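YjeF-related protein (Enterococcus faecalis, PDB 2R3B) probably catalyses the ADP-dependent dehydration of the S-form of NAD(P)HX, a hydrated and damaged form of NAD(P)H, thereby repairing the nicotinamide cofactor. Local coordinates at residues K41-R54 against G71-N83. Sequence-based numbering, arbitrary orientation.
Sequences KSNFGRVVLIGGNR and GAGLTTVITDVKN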
loop_
_atom_site.group_PDB
_atom_site.type_symbol
_atom_site.label_atom_id
_atom_site.label_comp_id
_atom_site.label_asym_id
_atom_site.label_seq_id
_atom_site.Cartn_x
_atom_site.Cartn_y
_atom_site.Cartn_z
ATOM N N LYS B 41 -8.555 -18.445 -17.681
ATOM C CA LYS B 41 -8.694 -16.987 -17.553
ATOM C C LYS B 41 -9.149 -16.308 -18.856
ATOM O O LYS B 41 -9.891 -15.339 -18.826
ATOM C CB LYS B 41 -7.445 -16.335 -16.975
ATOM C CG LYS B 41 -6.180 -16.478 -17.753
ATOM C CD LYS B 41 -5.050 -15.813 -17.011
ATOM C CE LYS B 41 -3.716 -15.983 -17.728
ATOM N NZ LYS B 41 -3.213 -17.397 -17.697
ATOM N N SER B 42 -8.757 -16.853 -20.003
ATOM C CA SER B 42 -9.174 -16.283 -21.291
ATOM C C SER B 42 -10.702 -16.280 -21.448
ATOM O O SER B 42 -11.281 -15.364 -22.072
ATOM C CB SER B 42 -8.538 -17.093 -22.436
ATOM O OG SER B 42 -9.159 -18.382 -22.503
ATOM N N ASN B 43 -11.376 -17.277 -20.866
ATOM C CA ASN B 43 -12.844 -17.309 -20.889
ATOM C C ASN B 43 -13.485 -16.126 -20.163
ATOM O O ASN B 43 -14.679 -15.857 -20.343
ATOM C CB ASN B 43 -13.390 -18.586 -20.274
ATOM C CG ASN B 43 -12.914 -19.825 -21.012
ATOM O OD1 ASN B 43 -12.237 -20.676 -20.455
ATOM N ND2 ASN B 43 -13.242 -19.901 -22.292
ATOM N N PHE B 44 -12.717 -15.431 -19.331
ATOM C CA PHE B 44 -13.266 -14.330 -18.560
ATOM C C PHE B 44 -12.840 -12.947 -19.092
ATOM O O PHE B 44 -13.058 -11.924 -18.451
ATOM C CB PHE B 44 -12.985 -14.566 -17.093
ATOM C CG PHE B 44 -13.516 -15.889 -16.635
ATOM C CD1 PHE B 44 -14.886 -16.161 -16.817
ATOM C CD2 PHE B 44 -12.696 -16.887 -16.181
ATOM C CE1 PHE B 44 -15.418 -17.400 -16.480
ATOM C CE2 PHE B 44 -13.232 -18.145 -15.830
ATOM C CZ PHE B 44 -14.591 -18.381 -15.997
ATOM N N GLY B 45 -12.311 -12.951 -20.304
ATOM C CA GLY B 45 -12.161 -11.756 -21.101
ATOM C C GLY B 45 -10.874 -11.007 -20.863
ATOM O O GLY B 45 -10.276 -11.104 -19.778
ATOM N N ARG B 46 -10.459 -10.287 -21.901
ATOM C CA ARG B 46 -9.292 -9.389 -21.839
ATOM C C ARG B 46 -9.830 -7.979 -21.864
ATOM O O ARG B 46 -10.504 -7.575 -22.821
ATOM C CB ARG B 46 -8.345 -9.584 -23.024
ATOM C CG ARG B 46 -7.549 -10.894 -23.043
ATOM C CD ARG B 46 -6.726 -11.035 -24.351
ATOM N NE ARG B 46 -5.758 -9.945 -24.517
ATOM C CZ ARG B 46 -4.472 -9.949 -24.159
ATOM N NH1 ARG B 46 -3.916 -11.030 -23.596
ATOM N NH2 ARG B 46 -3.721 -8.848 -24.373
ATOM N N VAL B 47 -9.544 -7.225 -20.822
ATOM C CA VAL B 47 -10.056 -5.857 -20.739
ATOM C C VAL B 47 -8.904 -4.903 -20.866
ATOM O O VAL B 47 -7.819 -5.136 -20.327
ATOM C CB VAL B 47 -10.807 -5.579 -19.405
ATOM C CG1 VAL B 47 -11.273 -4.148 -19.345
ATOM C CG2 VAL B 47 -11.963 -6.557 -19.247
ATOM N N VAL B 48 -9.119 -3.816 -21.598
ATOM C CA VAL B 48 -8.149 -2.763 -21.631
ATOM C C VAL B 48 -8.797 -1.475 -21.101
ATOM O O VAL B 48 -9.849 -1.067 -21.598
ATOM C CB VAL B 48 -7.586 -2.536 -23.068
ATOM C CG1 VAL B 48 -6.616 -1.323 -23.064
ATOM C CG2 VAL B 48 -6.846 -3.775 -23.570
ATOM N N LEU B 49 -8.182 -0.880 -20.080
ATOM C CA LEU B 49 -8.674 0.347 -19.450
ATOM C C LEU B 49 -7.749 1.480 -19.854
ATOM O O LEU B 49 -6.521 1.374 -19.691
ATOM C CB LEU B 49 -8.667 0.175 -17.934
ATOM C CG LEU B 49 -9.350 -1.064 -17.335
ATOM C CD1 LEU B 49 -9.204 -1.038 -15.799
ATOM C CD2 LEU B 49 -10.813 -1.133 -17.764
ATOM N N ILE B 50 -8.293 2.571 -20.360
ATOM C CA ILE B 50 -7.488 3.660 -20.888
ATOM C C ILE B 50 -7.845 4.985 -20.238
ATOM O O ILE B 50 -8.991 5.402 -20.285
ATOM C CB ILE B 50 -7.712 3.784 -22.421
ATOM C CG1 ILE B 50 -7.543 2.413 -23.077
ATOM C CG2 ILE B 50 -6.774 4.869 -23.000
ATOM C CD1 ILE B 50 -7.801 2.380 -24.595
ATOM N N GLY B 51 -6.872 5.619 -19.566
ATOM C CA GLY B 51 -7.119 6.898 -18.894
ATOM C C GLY B 51 -5.997 7.216 -17.950
ATOM O O GLY B 51 -4.930 6.608 -18.014
ATOM N N GLY B 52 -6.254 8.168 -17.064
ATOM C CA GLY B 52 -5.287 8.583 -16.081
ATOM C C GLY B 52 -4.133 9.341 -16.683
ATOM O O GLY B 52 -3.029 8.766 -16.958
ATOM N N ASN B 53 -4.326 10.628 -16.854
ATOM C CA ASN B 53 -3.229 11.498 -17.241
ATOM C C ASN B 53 -2.377 11.781 -16.001
ATOM O O ASN B 53 -2.524 11.086 -14.995
ATOM C CB ASN B 53 -3.699 12.753 -17.994
ATOM C CG ASN B 53 -4.364 13.768 -17.103
ATOM O OD1 ASN B 53 -4.371 13.644 -15.865
ATOM N ND2 ASN B 53 -4.848 14.850 -17.729
ATOM N N ARG B 54 -1.486 12.758 -16.048
ATOM C CA ARG B 54 -0.571 12.976 -14.948
ATOM C C ARG B 54 -1.187 13.601 -13.705
ATOM O O ARG B 54 -0.655 13.442 -12.609
ATOM C CB ARG B 54 0.640 13.755 -15.434
ATOM C CG ARG B 54 1.485 12.866 -16.355
ATOM C CD ARG B 54 2.837 13.436 -16.603
ATOM N NE ARG B 54 2.714 14.625 -17.400
ATOM C CZ ARG B 54 2.610 14.630 -18.721
ATOM N NH1 ARG B 54 2.658 13.499 -19.410
ATOM N NH2 ARG B 54 2.494 15.787 -19.355
ATOM N N GLY B 71 -13.897 -9.739 -11.539
ATOM C CA GLY B 71 -13.641 -11.033 -12.149
ATOM C C GLY B 71 -13.088 -11.045 -13.562
ATOM O O GLY B 71 -12.963 -12.114 -14.152
ATOM N N ALA B 72 -12.762 -9.898 -14.141
ATOM C CA ALA B 72 -12.136 -9.898 -15.456
ATOM C C ALA B 72 -10.933 -10.819 -15.498
ATOM O O ALA B 72 -10.103 -10.867 -14.560
ATOM C CB ALA B 72 -11.741 -8.413 -15.900
ATOM N N GLY B 73 -10.813 -11.559 -16.599
ATOM C CA GLY B 73 -9.763 -12.576 -16.698
ATOM C C GLY B 73 -8.384 -11.962 -16.720
ATOM O O GLY B 73 -7.480 -12.385 -15.993
ATOM N N LEU B 74 -8.239 -10.939 -17.574
ATOM C CA LEU B 74 -6.976 -10.245 -17.758
ATOM C C LEU B 74 -7.241 -8.768 -17.923
ATOM O O LEU B 74 -8.164 -8.407 -18.632
ATOM C CB LEU B 74 -6.251 -10.772 -18.990
ATOM C CG LEU B 74 -5.565 -12.137 -18.845
ATOM C CD1 LEU B 74 -4.973 -12.534 -20.195
ATOM C CD2 LEU B 74 -4.472 -12.140 -17.757
ATOM N N THR B 75 -6.464 -7.929 -17.246
ATOM C CA THR B 75 -6.687 -6.481 -17.274
ATOM C C THR B 75 -5.371 -5.810 -17.647
ATOM O O THR B 75 -4.346 -6.040 -16.992
ATOM C CB THR B 75 -7.203 -5.929 -15.907
ATOM O OG1 THR B 75 -8.486 -6.508 -15.612
ATOM C CG2 THR B 75 -7.375 -4.404 -15.906
ATOM N N THR B 76 -5.430 -4.974 -18.687
ATOM C CA THR B 76 -4.292 -4.133 -19.088
ATOM C C THR B 76 -4.700 -2.684 -18.989
ATOM O O THR B 76 -5.832 -2.332 -19.385
ATOM C CB THR B 76 -3.836 -4.445 -20.524
ATOM O OG1 THR B 76 -3.609 -5.841 -20.636
ATOM C CG2 THR B 76 -2.534 -3.708 -20.874
ATOM N N VAL B 77 -3.790 -1.843 -18.499
ATOM C CA VAL B 77 -4.074 -0.431 -18.336
ATOM C C VAL B 77 -3.135 0.373 -19.215
ATOM O O VAL B 77 -1.914 0.273 -19.079
ATOM C CB VAL B 77 -3.978 0.019 -16.869
ATOM C CG1 VAL B 77 -4.494 1.471 -16.685
ATOM C CG2 VAL B 77 -4.803 -0.939 -15.944
ATOM N N ILE B 78 -3.713 1.185 -20.099
ATOM C CA ILE B 78 -2.957 2.204 -20.850
ATOM C C ILE B 78 -3.146 3.537 -20.134
ATOM O O ILE B 78 -4.254 4.065 -20.068
ATOM C CB ILE B 78 -3.446 2.342 -22.312
ATOM C CG1 ILE B 78 -3.338 1.018 -23.072
ATOM C CG2 ILE B 78 -2.702 3.508 -23.045
ATOM C CD1 ILE B 78 -4.130 1.048 -24.407
ATOM N N THR B 79 -2.084 4.020 -19.529
ATOM C CA THR B 79 -2.124 5.169 -18.652
ATOM C C THR B 79 -0.762 5.813 -18.645
ATOM O O THR B 79 0.206 5.214 -19.059
ATOM C CB THR B 79 -2.537 4.782 -17.214
ATOM O OG1 THR B 79 -2.696 5.981 -16.450
ATOM C CG2 THR B 79 -1.493 3.907 -16.507
ATOM N N ASP B 80 -0.666 7.060 -18.217
ATOM C CA ASP B 80 0.669 7.676 -18.163
ATOM C C ASP B 80 1.618 6.833 -17.318
ATOM O O ASP B 80 1.275 6.336 -16.240
ATOM C CB ASP B 80 0.599 9.094 -17.625
ATOM C CG ASP B 80 1.815 9.905 -17.968
ATOM O OD1 ASP B 80 2.867 9.727 -17.310
ATOM O OD2 ASP B 80 1.707 10.757 -18.889
ATOM N N VAL B 81 2.838 6.683 -17.813
ATOM C CA VAL B 81 3.869 5.912 -17.103
ATOM C C VAL B 81 4.082 6.372 -15.655
ATOM O O VAL B 81 4.429 5.573 -14.768
ATOM C CB VAL B 81 5.189 5.913 -17.900
ATOM C CG1 VAL B 81 5.737 7.344 -17.980
ATOM C CG2 VAL B 81 6.131 4.912 -17.279
ATOM N N LYS B 82 3.834 7.649 -15.410
ATOM C CA LYS B 82 3.839 8.209 -14.037
ATOM C C LYS B 82 3.002 7.370 -13.075
ATOM O O LYS B 82 3.336 7.242 -11.899
ATOM C CB LYS B 82 3.294 9.659 -14.088
ATOM C CG LYS B 82 3.186 10.385 -12.733
ATOM C CD LYS B 82 2.600 11.786 -12.841
ATOM C CE LYS B 82 2.576 12.482 -11.462
ATOM N NZ LYS B 82 2.000 13.829 -11.564
ATOM N N ASN B 83 1.891 6.836 -13.575
ATOM C CA ASN B 83 0.906 6.148 -12.735
ATOM C C ASN B 83 1.185 4.669 -12.535
ATOM O O ASN B 83 0.516 4.021 -11.730
ATOM C CB ASN B 83 -0.496 6.346 -13.311
ATOM C CG ASN B 83 -0.876 7.822 -13.433
ATOM O OD1 ASN B 83 -0.653 8.616 -12.519
ATOM N ND2 ASN B 83 -1.411 8.196 -14.584
HETATM O O HOH W 1 -5.916 -6.849 -21.725
HETATM O O HOH W 2 -1.610 11.041 -11.577
#
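The side chain of Asp80 leaves with CG anti to its own backbone N (chi1 -161°), which turns the carboxylate toward Arg54, while the arginine chain bends at chi3 (-69°) to bring NH1 within 2.9 Å of Asp80 OD2. This salt bridge is skewed, the guanidinium and carboxylate planes standing 74° apart, and OD2 is met on its syn side. The other oxygen, OD1, accepts from Lys82 N in an Asx turn, so the group's rotation is restrained. Lys82, fully extended, suits its place because its long chain passes Arg54 CB and delivers NZ to Arg54 O at 2.9 Å; NZ also bonds His84 of a neighbouring subunit. The carboxamide of Asn83 gives ND2 to Asn53 O at 3.1 Å; the acceptor lies in the amide plane of Asn83, while ND2 sits above the plane of the Asn53 carbonyl. Glycine suits the place of Gly52, since a CB would come too close to Thr79 OG1.

These loops follow strands 46-50 and 74-78, parallel neighbours joined through helix 57-70 in a beta-alpha-beta crossover of the ribokinase-like fold; Asn53 lies close to Gly122, a predicted NADPHX-binding residue. Backbone bonds alternate along the strands, as from Val47 N to Leu74 O (2.8 Å). A water joins Val47 O to Thr76 OG1, giving this buried hydroxyl a polar partner. On the same face Ile78 CD1 reaches Val48 CG1 at 3.7 Å and also packs on Ile50 CG1, the two isoleucines lying side by side; helix 102-111 covers Ile78. Toward helix 57-70, Val47 CG2 rests on Ala72 CB (3.8 Å). Where the strands begin, Gly73 lets the backbones close in, since a CB there would strike Lys41 O, and Leu74 CD2 meets the aliphatic Lys41 CD at 3.8 Å.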